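Local structure of putative NADPH:quinone oxidoreductase (Ralstonia eutropha, 3IUP) at residues M126-Y130 against I371-L377; L139-A145 against V331-K335; I243-G249 against V283-L289. The protein binds NADPH and probably catalyses the NADPH-dependent reduction of quinones, as a member of the medium-chain alcohol dehydrogenase-like oxidoreductases. All blocks are in the same frame, centred on the assembly; numbering follows the deposited sequence.

Contact 1: M126-Y130 against I371-L377; sequences MYSQY and INPNKGL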
loop_
_atom_site.group_PDB
_atom_site.type_symbol
_atom_site.label_atom_id
_atom_site.label_comp_id
_atom_site.label_asym_id
_atom_site.label_seq_id
_atom_site.Cartn_x
_atom_site.Cartn_y
_atom_site.Cartn_z
HETATM N N MSE A 126 -14.426 -29.082 2.826
HETATM C CA MSE A 126 -14.898 -29.805 1.630
HETATM C C MSE A 126 -14.078 -31.033 1.289
HETATM O O MSE A 126 -14.506 -31.826 0.440
HETATM C CB MSE A 126 -15.038 -28.898 0.410
HETATM C CG MSE A 126 -15.803 -27.618 0.643
HETATM SE SE MSE A 126 -17.704 -28.018 1.072
HETATM C CE MSE A 126 -18.213 -28.608 -0.540
ATOM N N TYR A 127 -12.937 -31.232 1.957
ATOM C CA TYR A 127 -12.156 -32.464 1.791
ATOM C C TYR A 127 -12.745 -33.527 2.751
ATOM O O TYR A 127 -12.181 -33.851 3.806
ATOM C CB TYR A 127 -10.674 -32.289 2.047
ATOM C CG TYR A 127 -10.003 -31.267 1.157
ATOM C CD1 TYR A 127 -10.613 -30.737 0.023
ATOM C CD2 TYR A 127 -8.750 -30.778 1.500
ATOM C CE1 TYR A 127 -9.957 -29.780 -0.747
ATOM C CE2 TYR A 127 -8.108 -29.834 0.740
ATOM C CZ TYR A 127 -8.703 -29.343 -0.412
ATOM O OH TYR A 127 -8.058 -28.368 -1.122
ATOM N N SER A 128 -13.923 -33.992 2.353
ATOM C CA SER A 128 -14.845 -34.770 3.228
ATOM C C SER A 128 -15.726 -35.572 2.331
ATOM O O SER A 128 -16.145 -35.099 1.272
ATOM C CB SER A 128 -15.769 -33.865 4.070
ATOM O OG SER A 128 -15.016 -32.948 4.858
ATOM N N GLN A 129 -16.065 -36.787 2.736
ATOM C CA GLN A 129 -16.993 -37.542 1.909
ATOM C C GLN A 129 -18.381 -36.899 1.835
ATOM O O GLN A 129 -19.009 -36.895 0.755
ATOM C CB GLN A 129 -17.125 -38.961 2.428
ATOM C CG GLN A 129 -15.905 -39.815 2.214
ATOM C CD GLN A 129 -16.133 -41.262 2.627
ATOM O OE1 GLN A 129 -15.628 -41.708 3.640
ATOM N NE2 GLN A 129 -16.907 -42.006 1.815
ATOM N N TYR A 130 -18.847 -36.379 2.973
ATOM C CA TYR A 130 -20.218 -35.777 3.070
ATOM C C TYR A 130 -20.126 -34.504 3.814
ATOM O O TYR A 130 -19.373 -34.436 4.795
ATOM C CB TYR A 130 -21.174 -36.712 3.841
ATOM C CG TYR A 130 -21.454 -37.944 3.062
ATOM C CD1 TYR A 130 -22.463 -37.953 2.106
ATOM C CD2 TYR A 130 -20.681 -39.089 3.240
ATOM C CE1 TYR A 130 -22.695 -39.089 1.348
ATOM C CE2 TYR A 130 -20.886 -40.219 2.477
ATOM C CZ TYR A 130 -21.891 -40.214 1.538
ATOM O OH TYR A 130 -22.127 -41.322 0.760
ATOM N N ILE A 371 -9.471 -33.286 -5.897
ATOM C CA ILE A 371 -9.767 -34.389 -5.006
ATOM C C ILE A 371 -11.183 -34.835 -5.233
ATOM O O ILE A 371 -12.127 -34.011 -5.320
ATOM C CB ILE A 371 -9.621 -34.000 -3.518
ATOM C CG1 ILE A 371 -8.210 -33.511 -3.184
ATOM C CG2 ILE A 371 -10.007 -35.187 -2.549
ATOM C CD1 ILE A 371 -8.161 -32.672 -1.877
ATOM N N ASN A 372 -11.368 -36.146 -5.316
ATOM C CA ASN A 372 -12.693 -36.713 -5.213
ATOM C C ASN A 372 -12.763 -37.480 -3.905
ATOM O O ASN A 372 -12.242 -38.591 -3.813
ATOM C CB ASN A 372 -12.999 -37.639 -6.389
ATOM C CG ASN A 372 -14.355 -38.335 -6.243
ATOM O OD1 ASN A 372 -15.034 -38.227 -5.219
ATOM N ND2 ASN A 372 -14.765 -39.014 -7.295
ATOM N N PRO A 373 -13.388 -36.896 -2.868
ATOM C CA PRO A 373 -13.365 -37.533 -1.536
ATOM C C PRO A 373 -13.949 -38.904 -1.498
ATOM O O PRO A 373 -13.630 -39.679 -0.587
ATOM C CB PRO A 373 -14.235 -36.588 -0.686
ATOM C CG PRO A 373 -13.985 -35.258 -1.324
ATOM C CD PRO A 373 -13.976 -35.553 -2.799
ATOM N N ASN A 374 -14.850 -39.189 -2.419
ATOM C CA ASN A 374 -15.460 -40.482 -2.455
ATOM C C ASN A 374 -14.808 -41.495 -3.415
ATOM O O ASN A 374 -15.267 -42.650 -3.513
ATOM C CB ASN A 374 -16.954 -40.312 -2.726
ATOM C CG ASN A 374 -17.694 -39.857 -1.500
ATOM O OD1 ASN A 374 -17.988 -40.670 -0.631
ATOM N ND2 ASN A 374 -17.964 -38.530 -1.384
ATOM N N LYS A 375 -13.742 -41.097 -4.088
ATOM C CA LYS A 375 -13.028 -42.004 -4.997
ATOM C C LYS A 375 -12.559 -43.237 -4.234
ATOM O O LYS A 375 -11.937 -43.138 -3.171
ATOM C CB LYS A 375 -11.831 -41.289 -5.601
ATOM C CG LYS A 375 -11.062 -42.082 -6.619
ATOM C CD LYS A 375 -10.210 -41.187 -7.486
ATOM C CE LYS A 375 -9.500 -41.956 -8.594
ATOM N NZ LYS A 375 -8.005 -42.011 -8.381
ATOM N N GLY A 376 -12.866 -44.413 -4.766
ATOM C CA GLY A 376 -12.381 -45.662 -4.152
ATOM C C GLY A 376 -13.171 -46.115 -2.931
ATOM O O GLY A 376 -12.900 -47.181 -2.366
ATOM N N LEU A 377 -14.165 -45.318 -2.531
ATOM C CA LEU A 377 -14.898 -45.539 -1.298
ATOM C C LEU A 377 -16.366 -45.886 -1.578
ATOM O O LEU A 377 -16.913 -45.541 -2.625
ATOM C CB LEU A 377 -14.793 -44.307 -0.400
ATOM C CG LEU A 377 -13.390 -43.941 0.093
ATOM C CD1 LEU A 377 -13.481 -42.741 1.033
ATOM C CD2 LEU A 377 -12.666 -45.115 0.771
HETATM O O HOH W 1 -19.678 -42.747 -0.989
#
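Q129 and N374 join two loops of the GroES-like domain through two hydrogen bonds of the N374 side chain, one to the side chain and one to the backbone of Q129, where the chain leaves strand 369-372 and turns across the loop that leads into strand 130-134. The carboxamide of N374 is used at both ends. Its ND2 donates to the backbone O of Q129 over 2.9 Å, lying in the carbonyl plane on a lone pair, while its OD1 accepts from Q129 NE2 at 3.0 Å. That second bond is almost straight (175° at the hydrogen), yet NE2 approaches from above the carbonyl plane of N374, and the two amide planes stand 65° apart. Beyond this pair, the Q129 amide is fixed by OE1 accepting from the backbone N of L6 in strand 4-12, and N374 ND2 has a second acceptor in the O of I39. The flank of the Q129 amide is crossed at about a right angle by L377, whose CD1 comes to 3.4 Å from Q129 CD.

P373 fills the middle of the interface, its CB and CG set against the S128 carbonyl. It takes the second position of a type I turn from N372 to K375, and N372 OD1 accepts from the N of N374 in an Asx turn. At the far end, I371 reaches the ring of Y127. With CG1 beside the backbone N (chi1 -59°) and the chain then extended, I371 CD1 sits over the ring centre in a CH-pi contact, 3.5 Å from the Y127 centroid and almost on the normal.

Contact 2: L139-A145 against V331-K335; sequences LVLPEGA and VAELK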
loop_
_atom_site.group_PDB
_atom_site.type_symbol
_atom_site.label_atom_id
_atom_site.label_comp_id
_atom_site.label_asym_id
_atom_site.label_seq_id
_atom_site.Cartn_x
_atom_site.Cartn_y
_atom_site.Cartn_z
ATOM N N LEU A 139 -24.793 -23.543 -4.669
ATOM C CA LEU A 139 -24.991 -23.025 -6.017
ATOM C C LEU A 139 -25.397 -24.200 -6.891
ATOM O O LEU A 139 -24.612 -25.131 -7.079
ATOM C CB LEU A 139 -23.681 -22.432 -6.536
ATOM C CG LEU A 139 -23.642 -21.675 -7.855
ATOM C CD1 LEU A 139 -24.656 -20.528 -7.848
ATOM C CD2 LEU A 139 -22.215 -21.151 -8.024
ATOM N N VAL A 140 -26.606 -24.156 -7.446
ATOM C CA VAL A 140 -27.076 -25.218 -8.348
ATOM C C VAL A 140 -26.355 -25.127 -9.699
ATOM O O VAL A 140 -26.318 -24.054 -10.334
ATOM C CB VAL A 140 -28.629 -25.180 -8.549
ATOM C CG1 VAL A 140 -29.063 -26.275 -9.505
ATOM C CG2 VAL A 140 -29.345 -25.348 -7.210
ATOM N N LEU A 141 -25.743 -26.230 -10.117
ATOM C CA LEU A 141 -24.928 -26.234 -11.314
ATOM C C LEU A 141 -25.820 -26.409 -12.551
ATOM O O LEU A 141 -26.881 -27.008 -12.469
ATOM C CB LEU A 141 -23.860 -27.334 -11.247
ATOM C CG LEU A 141 -22.710 -27.058 -10.249
ATOM C CD1 LEU A 141 -21.752 -28.226 -10.256
ATOM C CD2 LEU A 141 -21.995 -25.694 -10.547
ATOM N N PRO A 142 -25.380 -25.901 -13.701
ATOM C CA PRO A 142 -26.208 -26.047 -14.895
ATOM C C PRO A 142 -26.296 -27.477 -15.426
ATOM O O PRO A 142 -25.490 -28.324 -15.088
ATOM C CB PRO A 142 -25.502 -25.143 -15.918
ATOM C CG PRO A 142 -24.119 -24.986 -15.458
ATOM C CD PRO A 142 -24.040 -25.371 -14.006
ATOM N N GLU A 143 -27.288 -27.727 -16.276
ATOM C CA GLU A 143 -27.511 -29.043 -16.857
ATOM C C GLU A 143 -26.255 -29.493 -17.572
ATOM O O GLU A 143 -25.590 -28.703 -18.248
ATOM C CB GLU A 143 -28.697 -29.030 -17.847
ATOM C CG GLU A 143 -29.467 -30.347 -17.822
ATOM C CD GLU A 143 -30.357 -30.465 -16.587
ATOM O OE1 GLU A 143 -31.224 -29.577 -16.417
ATOM O OE2 GLU A 143 -30.205 -31.432 -15.788
ATOM N N GLY A 144 -25.904 -30.757 -17.380
ATOM C CA GLY A 144 -24.731 -31.315 -18.032
ATOM C C GLY A 144 -23.416 -30.962 -17.359
ATOM O O GLY A 144 -22.355 -31.312 -17.880
ATOM N N ALA A 145 -23.456 -30.288 -16.201
ATOM C CA ALA A 145 -22.232 -30.043 -15.429
ATOM C C ALA A 145 -22.025 -31.180 -14.410
ATOM O O ALA A 145 -22.904 -31.466 -13.632
ATOM C CB ALA A 145 -22.314 -28.710 -14.721
ATOM N N VAL A 331 -21.946 -19.418 -13.625
ATOM C CA VAL A 331 -22.764 -20.568 -14.044
ATOM C C VAL A 331 -22.970 -20.562 -15.561
ATOM O O VAL A 331 -22.806 -21.590 -16.215
ATOM C CB VAL A 331 -24.093 -20.654 -13.258
ATOM C CG1 VAL A 331 -25.121 -21.628 -13.981
ATOM C CG2 VAL A 331 -23.788 -21.072 -11.802
ATOM N N ALA A 332 -23.238 -19.381 -16.122
ATOM C CA ALA A 332 -23.512 -19.238 -17.537
ATOM C C ALA A 332 -22.306 -19.584 -18.415
ATOM O O ALA A 332 -22.483 -20.002 -19.541
ATOM C CB ALA A 332 -23.991 -17.797 -17.833
ATOM N N GLU A 333 -21.090 -19.408 -17.902
ATOM C CA GLU A 333 -19.870 -19.565 -18.701
ATOM C C GLU A 333 -18.958 -20.552 -18.019
ATOM O O GLU A 333 -17.713 -20.484 -18.134
ATOM C CB GLU A 333 -19.196 -18.206 -18.883
ATOM C CG GLU A 333 -20.057 -17.228 -19.700
ATOM C CD GLU A 333 -19.563 -15.796 -19.683
ATOM O OE1 GLU A 333 -18.345 -15.533 -19.489
ATOM O OE2 GLU A 333 -20.416 -14.898 -19.886
ATOM N N LEU A 334 -19.585 -21.512 -17.343
ATOM C CA LEU A 334 -18.869 -22.421 -16.470
ATOM C C LEU A 334 -17.834 -23.223 -17.218
ATOM O O LEU A 334 -16.739 -23.430 -16.715
ATOM C CB LEU A 334 -19.832 -23.353 -15.729
ATOM C CG LEU A 334 -19.191 -24.259 -14.679
ATOM C CD1 LEU A 334 -18.535 -23.465 -13.583
ATOM C CD2 LEU A 334 -20.265 -25.195 -14.080
ATOM N N LYS A 335 -18.178 -23.672 -18.423
ATOM C CA LYS A 335 -17.289 -24.545 -19.188
ATOM C C LYS A 335 -16.502 -23.794 -20.265
ATOM O O LYS A 335 -15.686 -24.391 -20.981
ATOM C CB LYS A 335 -18.099 -25.692 -19.809
ATOM C CG LYS A 335 -18.573 -26.771 -18.839
ATOM C CD LYS A 335 -19.279 -27.855 -19.603
ATOM C CE LYS A 335 -19.714 -28.975 -18.723
ATOM N NZ LYS A 335 -20.627 -29.923 -19.414
HETATM O O HOH W 2 -22.801 -28.299 -19.271
#
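V331, in the last turn of helix 320-332, and L334, just beyond its end, face the strand end and turn at 139-145. This late helix thus packs on strand 138-140 of the GroES-like domain, giving a small apolar interface closed at one side by a lysine. V331 contributes the most surface and spreads its two methyls over different partners. CG1, placed anti to the backbone N (chi1 164°), points at the P142 ring, 3.8 Å from P142 CG; CG2 lies 4.0 Å from L139 CG, and the two side chains run antiparallel past one another. L334 works through a single methyl. Its CD2 is 3.8 Å from P142 CD, and also meets L141 CD2 and A145 CB. The P142 ring therefore packs against both V331 and L334, crossing the latter at about a right angle.

Beyond this apolar patch lies the polar part. P142 to A145 form a type II turn closed by the A145 N to P142 O bond, with G144 at positive phi. With its chain stretched out, K335 carries NZ to the turn, where it donates to G144 O at 2.7 Å. The ammonium comes from well above the carbonyl plane, 49° out of it. A water accepts from K335 NZ at 2.7 Å and donates to E143 O, and D149 adds a weak, long ion pair. The chemistry implies an interface held mainly by methyl and ring contacts, in which a lysine charge on the exposed side is met by two turn carbonyls, one directly and one through water.

Contact 3: I243-G249 against V283-L289; sequences IAFDATG and VYLYGGL. With NDP (NADPH dihydro-nicotinamide-adenine-dinucleotide phosphate), chain C.
Y284 and F245 sit side by side on adjacent parallel strands of the Rossmann-type sheet, in the beta-alpha-beta unit built from strand 243-249, helix 253-266 and strand 281-285. Their rings are slid apart, centroids 5.6 Å from each other, so they barely overlap. In this tightly packed part A244 O accepts from Y284 N, and D246 N donates to Y284 O, both at 2.8 Å. On the other sheet face, A244 CB meets V283 CG2, while L285 CD2 lies beside the D246 carboxylate. D246 OD1 takes the T248 hydroxyl on its syn lone pair and the T248 amide from above its plane; OD2 takes G249 N.

The close fit continues past the strands. Y286 N donates to D246 O over 3.0 Å, G287 N makes a weak bond to the same oxygen, and A247 CB packs against the Y286 ring. L289 N donates to A247 O over 3.0 Å. Only at the exposed G288 does the contact open. Y286 lays its ring beside the nicotinamide ribose, near NDP O4D, its hydroxyl bonding H177. NDP N7N donates to Y286 O at 2.8 Å; at the adenine end, T248 CG2 is 3.5 Å from NDP C2A, and L289 CD1 nears the adenosine ribose. The chemistry implies that hydrogen bonds order these loops, while the dinucleotide meets a carbonyl at its nicotinamide end and apolar groups at its adenosine end.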
loop_
_atom_site.group_PDB
_atom_site.type_symbol
_atom_site.label_atom_id
_atom_site.label_comp_id
_atom_site.label_asym_id
_atom_site.label_seq_id
_atom_site.Cartn_x
_atom_site.Cartn_y
_atom_site.Cartn_z
ATOM N N ILE A 243 -4.129 -0.334 -12.317
ATOM C CA ILE A 243 -4.307 -1.271 -11.202
ATOM C C ILE A 243 -3.735 -2.627 -11.559
ATOM O O ILE A 243 -3.860 -3.078 -12.712
ATOM C CB ILE A 243 -5.818 -1.373 -10.786
ATOM C CG1 ILE A 243 -5.997 -2.219 -9.519
ATOM C CG2 ILE A 243 -6.745 -1.896 -11.907
ATOM C CD1 ILE A 243 -7.446 -2.110 -8.912
ATOM N N ALA A 244 -3.054 -3.242 -10.603
ATOM C CA ALA A 244 -2.465 -4.550 -10.783
ATOM C C ALA A 244 -2.901 -5.455 -9.671
ATOM O O ALA A 244 -2.965 -5.027 -8.489
ATOM C CB ALA A 244 -0.878 -4.474 -10.782
ATOM N N PHE A 245 -3.059 -6.727 -10.018
ATOM C CA PHE A 245 -3.203 -7.787 -9.041
ATOM C C PHE A 245 -2.017 -8.710 -9.124
ATOM O O PHE A 245 -1.785 -9.342 -10.181
ATOM C CB PHE A 245 -4.492 -8.531 -9.268
ATOM C CG PHE A 245 -5.693 -7.707 -8.959
ATOM C CD1 PHE A 245 -6.189 -6.847 -9.881
ATOM C CD2 PHE A 245 -6.288 -7.795 -7.691
ATOM C CE1 PHE A 245 -7.305 -6.032 -9.548
ATOM C CE2 PHE A 245 -7.340 -7.017 -7.368
ATOM C CZ PHE A 245 -7.851 -6.151 -8.275
ATOM N N ASP A 246 -1.248 -8.733 -8.044
ATOM C CA ASP A 246 -0.023 -9.497 -7.960
ATOM C C ASP A 246 -0.184 -10.738 -7.067
ATOM O O ASP A 246 -0.423 -10.628 -5.870
ATOM C CB ASP A 246 1.080 -8.632 -7.460
ATOM C CG ASP A 246 2.379 -9.406 -7.238
ATOM O OD1 ASP A 246 2.721 -10.270 -8.082
ATOM O OD2 ASP A 246 3.042 -9.119 -6.241
ATOM N N ALA A 247 0.018 -11.907 -7.657
ATOM C CA ALA A 247 -0.094 -13.164 -6.942
ATOM C C ALA A 247 1.191 -13.523 -6.242
ATOM O O ALA A 247 1.197 -14.420 -5.382
ATOM C CB ALA A 247 -0.480 -14.305 -7.924
ATOM N N THR A 248 2.286 -12.838 -6.596
ATOM C CA THR A 248 3.590 -13.197 -6.065
ATOM C C THR A 248 3.815 -12.676 -4.656
ATOM O O THR A 248 4.189 -13.432 -3.745
ATOM C CB THR A 248 4.719 -12.833 -7.025
ATOM O OG1 THR A 248 4.875 -11.416 -7.148
ATOM C CG2 THR A 248 4.428 -13.492 -8.407
ATOM N N GLY A 249 3.520 -11.394 -4.473
ATOM C CA GLY A 249 3.562 -10.769 -3.161
ATOM C C GLY A 249 4.951 -10.351 -2.728
ATOM O O GLY A 249 5.301 -9.157 -2.610
ATOM N N VAL A 283 -1.488 -1.457 -6.565
ATOM C CA VAL A 283 -1.117 -2.890 -6.670
ATOM C C VAL A 283 -1.718 -3.626 -5.509
ATOM O O VAL A 283 -1.432 -3.266 -4.357
ATOM C CB VAL A 283 0.385 -3.113 -6.698
ATOM C CG1 VAL A 283 0.686 -4.676 -6.680
ATOM C CG2 VAL A 283 0.993 -2.462 -7.947
ATOM N N TYR A 284 -2.568 -4.610 -5.767
ATOM C CA TYR A 284 -3.074 -5.496 -4.725
ATOM C C TYR A 284 -2.244 -6.777 -4.710
ATOM O O TYR A 284 -2.117 -7.448 -5.738
ATOM C CB TYR A 284 -4.522 -5.775 -4.958
ATOM C CG TYR A 284 -5.407 -4.624 -4.569
ATOM C CD1 TYR A 284 -5.518 -4.258 -3.252
ATOM C CD2 TYR A 284 -6.160 -3.912 -5.534
ATOM C CE1 TYR A 284 -6.350 -3.219 -2.866
ATOM C CE2 TYR A 284 -7.002 -2.872 -5.155
ATOM C CZ TYR A 284 -7.074 -2.529 -3.821
ATOM O OH TYR A 284 -7.870 -1.507 -3.362
ATOM N N LEU A 285 -1.701 -7.115 -3.541
ATOM C CA LEU A 285 -0.983 -8.368 -3.372
ATOM C C LEU A 285 -2.071 -9.351 -2.923
ATOM O O LEU A 285 -2.446 -9.377 -1.753
ATOM C CB LEU A 285 0.125 -8.238 -2.364
ATOM C CG LEU A 285 1.156 -7.145 -2.587
ATOM C CD1 LEU A 285 2.345 -7.242 -1.583
ATOM C CD2 LEU A 285 1.644 -7.071 -4.024
ATOM N N TYR A 286 -2.612 -10.136 -3.840
ATOM C CA TYR A 286 -3.719 -11.048 -3.534
ATOM C C TYR A 286 -3.220 -12.489 -3.350
ATOM O O TYR A 286 -3.984 -13.380 -3.016
ATOM C CB TYR A 286 -4.844 -10.951 -4.592
ATOM C CG TYR A 286 -4.586 -11.779 -5.818
ATOM C CD1 TYR A 286 -3.646 -11.389 -6.758
ATOM C CD2 TYR A 286 -5.280 -12.944 -6.037
ATOM C CE1 TYR A 286 -3.425 -12.134 -7.893
ATOM C CE2 TYR A 286 -5.054 -13.721 -7.157
ATOM C CZ TYR A 286 -4.102 -13.331 -8.065
ATOM O OH TYR A 286 -3.908 -14.130 -9.165
ATOM N N GLY A 287 -1.941 -12.709 -3.581
ATOM C CA GLY A 287 -1.322 -13.995 -3.288
ATOM C C GLY A 287 0.036 -13.798 -2.698
ATOM O O GLY A 287 0.581 -12.679 -2.618
ATOM N N GLY A 288 0.610 -14.893 -2.261
ATOM C CA GLY A 288 1.943 -14.873 -1.732
ATOM C C GLY A 288 2.780 -16.016 -2.226
ATOM O O GLY A 288 3.545 -16.615 -1.437
ATOM N N LEU A 289 2.715 -16.270 -3.534
ATOM C CA LEU A 289 3.454 -17.365 -4.128
ATOM C C LEU A 289 4.925 -17.233 -3.854
ATOM O O LEU A 289 5.564 -18.264 -3.615
ATOM C CB LEU A 289 3.223 -17.479 -5.632
ATOM C CG LEU A 289 1.747 -17.769 -5.959
ATOM C CD1 LEU A 289 1.476 -17.431 -7.431
ATOM C CD2 LEU A 289 1.329 -19.178 -5.614
HETATM P PA NDP C . -2.417 -22.239 -10.073
HETATM O O1A NDP C . -3.310 -22.617 -11.149
HETATM O O2A NDP C . -1.874 -23.288 -9.182
HETATM O O5B NDP C . -1.166 -21.463 -10.830
HETATM C C5B NDP C . -0.165 -20.890 -9.982
HETATM C C4B NDP C . 0.761 -20.071 -10.828
HETATM O O4B NDP C . 1.684 -19.513 -9.939
HETATM C C3B NDP C . 1.528 -20.904 -11.868
HETATM O O3B NDP C . 1.537 -20.357 -13.170
HETATM C C2B NDP C . 2.978 -20.888 -11.334
HETATM O O2B NDP C . 3.978 -20.860 -12.352
HETATM C C1B NDP C . 2.980 -19.586 -10.545
HETATM N N9A NDP C . 3.968 -19.563 -9.459
HETATM C C8A NDP C . 4.108 -20.537 -8.491
HETATM N N7A NDP C . 5.050 -20.143 -7.616
HETATM C C5A NDP C . 5.521 -18.902 -8.002
HETATM C C6A NDP C . 6.492 -18.014 -7.497
HETATM N N6A NDP C . 7.282 -18.296 -6.446
HETATM N N1A NDP C . 6.709 -16.818 -8.150
HETATM C C2A NDP C . 6.034 -16.493 -9.285
HETATM N N3A NDP C . 5.085 -17.361 -9.774
HETATM C C4A NDP C . 4.834 -18.538 -9.153
HETATM O O3 NDP C . -3.007 -21.130 -9.055
HETATM P PN NDP C . -4.477 -20.607 -8.996
HETATM O O1N NDP C . -4.980 -20.115 -10.255
HETATM O O2N NDP C . -5.378 -21.558 -8.260
HETATM O O5D NDP C . -4.261 -19.326 -8.013
HETATM C C5D NDP C . -3.596 -18.159 -8.521
HETATM C C4D NDP C . -3.270 -17.214 -7.370
HETATM O O4D NDP C . -4.504 -16.558 -7.010
HETATM C C3D NDP C . -2.696 -17.866 -6.095
HETATM O O3D NDP C . -1.703 -17.053 -5.503
HETATM C C2D NDP C . -3.918 -17.898 -5.192
HETATM O O2D NDP C . -3.650 -17.973 -3.799
HETATM C C1D NDP C . -4.550 -16.560 -5.584
HETATM N N1N NDP C . -5.949 -16.409 -5.124
HETATM C C2N NDP C . -6.165 -15.470 -4.169
HETATM C C3N NDP C . -7.415 -15.253 -3.653
HETATM C C7N NDP C . -7.660 -14.108 -2.688
HETATM O O7N NDP C . -8.930 -14.043 -2.122
HETATM N N7N NDP C . -6.740 -13.200 -2.339
HETATM C C4N NDP C . -8.594 -15.842 -4.325
HETATM C C5N NDP C . -8.251 -16.855 -5.388
HETATM C C6N NDP C . -6.932 -17.092 -5.752
HETATM P P2B NDP C . 5.259 -21.889 -12.315
HETATM O O1X NDP C . 4.893 -23.075 -13.218
HETATM O O2X NDP C . 5.592 -22.365 -10.904
HETATM O O3X NDP C . 6.409 -21.054 -12.897
#

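The three contacts lie one within another along the chain: contact 3 falls between the two segments of contact 2, which falls between those of contact 1. Contacts 1 and 2 both reach the mixed sheet that includes strands 34-43, 130-134, 138-140 and 369-372; their centres are about 21 Å apart, and contact 2 joins that sheet to helix 320-332. Contact 3 belongs to the separate six-stranded parallel sheet, its centre about 32 Å from that of contact 1 and 29 Å from that of contact 2, across the chain's centre. The GroES-like part is thus completed by late-sequence segments, with the cofactor-binding sheet inserted between its pieces.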